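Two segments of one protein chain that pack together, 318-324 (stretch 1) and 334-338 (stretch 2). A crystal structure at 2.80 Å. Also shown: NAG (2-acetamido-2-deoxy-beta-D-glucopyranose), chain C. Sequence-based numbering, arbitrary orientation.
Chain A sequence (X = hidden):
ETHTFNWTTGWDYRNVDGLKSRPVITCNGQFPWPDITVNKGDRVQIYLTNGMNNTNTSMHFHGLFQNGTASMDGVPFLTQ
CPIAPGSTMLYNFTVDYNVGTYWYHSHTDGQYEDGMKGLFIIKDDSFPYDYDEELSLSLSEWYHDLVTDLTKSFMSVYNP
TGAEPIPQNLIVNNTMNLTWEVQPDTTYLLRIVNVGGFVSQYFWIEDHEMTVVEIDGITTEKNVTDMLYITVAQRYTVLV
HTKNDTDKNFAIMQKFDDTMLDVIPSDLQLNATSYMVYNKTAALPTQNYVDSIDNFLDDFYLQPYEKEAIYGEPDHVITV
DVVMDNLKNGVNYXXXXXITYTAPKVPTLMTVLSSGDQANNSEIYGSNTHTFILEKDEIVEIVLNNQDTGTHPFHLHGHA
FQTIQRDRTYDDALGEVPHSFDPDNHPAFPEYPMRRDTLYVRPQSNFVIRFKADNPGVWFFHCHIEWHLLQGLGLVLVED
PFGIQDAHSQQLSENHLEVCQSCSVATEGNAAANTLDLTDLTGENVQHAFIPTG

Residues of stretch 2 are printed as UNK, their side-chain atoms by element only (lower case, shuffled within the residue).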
# COMPACT_ATOMS: atom_id res chain seq x y z
N ILE A 318 14.25 5.36 14.49
CA ILE A 318 13.70 6.47 13.73
C ILE A 318 12.37 6.91 14.38
O ILE A 318 11.42 6.14 14.43
CB ILE A 318 13.46 6.05 12.24
CG1 ILE A 318 14.77 5.55 11.62
CG2 ILE A 318 12.88 7.20 11.43
CD1 ILE A 318 14.60 4.80 10.33
N THR A 319 12.33 8.13 14.91
CA THR A 319 11.10 8.67 15.50
C THR A 319 10.51 9.75 14.60
O THR A 319 11.15 10.76 14.34
CB THR A 319 11.32 9.20 16.94
OG1 THR A 319 11.76 8.13 17.77
CG2 THR A 319 10.02 9.75 17.52
N VAL A 320 9.30 9.53 14.12
CA VAL A 320 8.65 10.51 13.27
C VAL A 320 7.27 10.90 13.80
O VAL A 320 6.48 10.04 14.20
CB VAL A 320 8.56 10.03 11.80
CG1 VAL A 320 9.95 9.86 11.21
CG2 VAL A 320 7.78 8.74 11.68
N ASP A 321 7.00 12.20 13.79
CA ASP A 321 5.67 12.71 14.13
C ASP A 321 4.93 13.03 12.84
O ASP A 321 5.50 13.60 11.91
CB ASP A 321 5.76 13.95 15.03
CG ASP A 321 6.31 13.63 16.42
OD1 ASP A 321 6.64 12.45 16.70
OD2 ASP A 321 6.44 14.56 17.24
N VAL A 322 3.66 12.64 12.79
CA VAL A 322 2.83 12.84 11.62
C VAL A 322 1.84 13.97 11.86
O VAL A 322 1.03 13.91 12.78
CB VAL A 322 2.04 11.57 11.28
CG1 VAL A 322 1.08 11.82 10.14
CG2 VAL A 322 2.99 10.42 10.95
N VAL A 323 1.90 15.00 11.03
CA VAL A 323 0.97 16.11 11.11
C VAL A 323 0.68 16.70 9.72
O VAL A 323 1.50 16.58 8.81
CB VAL A 323 1.48 17.20 12.09
CG1 VAL A 323 2.61 18.02 11.48
CG2 VAL A 323 0.34 18.10 12.53
N MET A 324 -0.50 17.30 9.58
CA MET A 324 -0.85 18.09 8.41
C MET A 324 -0.67 19.56 8.75
O MET A 324 -1.02 19.99 9.86
CB MET A 324 -2.30 17.81 7.99
CG MET A 324 -2.49 16.70 6.94
SD MET A 324 -1.65 15.16 7.36
CE MET A 324 -2.43 14.07 6.17
N UNK A 334 1.49 17.23 4.12
CA UNK A 334 1.67 16.24 5.17
C UNK A 334 3.14 16.13 5.55
O UNK A 334 4.02 16.20 4.68
c UNK A 334 1.15 14.92 4.73
N UNK A 335 3.41 15.94 6.84
CA UNK A 335 4.78 15.99 7.34
C UNK A 335 5.19 14.77 8.17
O UNK A 335 4.43 14.29 9.00
c UNK A 335 5.96 19.20 6.97
c UNK A 335 3.58 19.09 7.22
c UNK A 335 4.99 17.24 8.19
c UNK A 335 4.84 18.52 7.44
c UNK A 335 4.56 20.94 6.06
c UNK A 335 3.44 20.28 6.53
c UNK A 335 5.82 20.40 6.28
N UNK A 336 6.39 14.27 7.91
CA UNK A 336 7.10 13.43 8.86
C UNK A 336 8.07 14.37 9.56
O UNK A 336 8.94 14.96 8.91
c UNK A 336 5.53 8.63 7.70
c UNK A 336 5.43 9.37 8.88
c UNK A 336 6.38 9.07 6.68
c UNK A 336 7.12 10.25 6.84
c UNK A 336 7.84 12.28 8.17
c UNK A 336 7.02 11.00 8.01
c UNK A 336 6.18 10.55 9.03
N UNK A 337 7.92 14.52 10.88
CA UNK A 337 8.59 15.59 11.63
C UNK A 337 8.36 16.92 10.94
O UNK A 337 7.21 17.34 10.81
c UNK A 337 10.34 14.02 12.59
n UNK A 337 11.40 13.31 12.21
c UNK A 337 10.08 15.31 11.82
o UNK A 337 9.59 13.67 13.51
N UNK A 338 9.42 17.56 10.47
CA UNK A 338 9.27 18.85 9.79
C UNK A 338 9.50 18.80 8.29
O UNK A 338 9.78 19.82 7.66
c UNK A 338 10.17 19.90 10.44
o UNK A 338 12.05 18.47 9.90
n UNK A 338 12.50 20.57 10.64
c UNK A 338 11.66 19.58 10.29
C1 NAG C . 13.64 20.70 9.76
C2 NAG C . 14.17 21.58 8.63
C3 NAG C . 15.71 21.73 8.71
C4 NAG C . 16.26 21.56 10.12
C5 NAG C . 15.78 20.25 10.76
C6 NAG C . 15.51 20.38 12.26
C7 NAG C . 13.77 21.59 6.20
C8 NAG C . 15.02 21.58 5.35
N2 NAG C . 13.80 20.95 7.37
O3 NAG C . 16.11 22.98 8.19
O4 NAG C . 17.67 21.55 10.05
O5 NAG C . 14.62 19.75 10.11
O6 NAG C . 16.62 20.98 12.89
O7 NAG C . 12.76 22.17 5.81

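Position 334 has a single side-chain carbon and nothing beyond it. That carbon, CB, lies 3.8 Å from SD of Met324. The two residues form a non-hydrogen-bonded antiparallel pair, with their CA atoms 4.5 Å apart. One methyl group is alanine, so this is Ala334.

Position 335 carries seven side-chain carbons, one followed by a ring of six. No oxygen or nitrogen is attached. Its CB is 4.1 Å from CG1 of Val323. The backbone pairs with Val323 in both directions: N of 335 donates to O of Val323 at 2.8 Å, and N of Val323 donates to O of 335 at 3.3 Å, a weak bond. A plain six-carbon ring on one carbon is phenylalanine, Phe335. O of Val323 lies at the edge of its ring.

Position 336 has the same make-up: one carbon, then a six-membered carbon ring with no hydroxyl. Its side chain points to the same face of the sheet as that of Val322 and touches Val320 and Val322. The residue is Phe336. CD2 of Phe336 is 3.6 Å from CG2 of Val320, and CE2 of Phe336 is 3.4 Å from CG2 of Val322.

Position 337 has four side-chain atoms: two carbons, the second carrying one oxygen and one nitrogen. The oxygen accepts from N of Asp321 at 3.0 Å. The nitrogen donates to O of Thr319 at 3.3 Å, a weak bond. A short amide fits both roles, so this is Asn337. Its backbone N also donates to O of Asp321, at 2.8 Å. Its phi of 50° sets it apart from the extended residues before it.

Position 338 again has two carbons, the second bearing an oxygen and a nitrogen. It does not touch stretch 1, and its CA-to-CB bond points away. The nitrogen is 1.4 Å from C1 of NAG, a covalent bond. This is a glycosylated asparagine, Asn338.

The contact is an antiparallel strand pair that buries 458 Å² in all. Val323 and Phe335 form the hydrogen-bonded pair, with side chains on one face. Val322, Met324, Ala334 and Phe336 point to the other face, where apolar contacts join the strands. CA of Val322 adds a CA-H...O contact to O of Phe335, at 3.4 Å. After Phe336 the strand gives way to loop or turn, yet Asn337 keeps the link to stretch 1. Its backbone N and side-chain amide bond to main-chain atoms of Asp321 and Thr319, so the amide extends the hydrogen bonding past the last bridged pair, Val322 with Phe336, to residues earlier in the strand of stretch 1.

Stretch 2 (334-338) AFFNN
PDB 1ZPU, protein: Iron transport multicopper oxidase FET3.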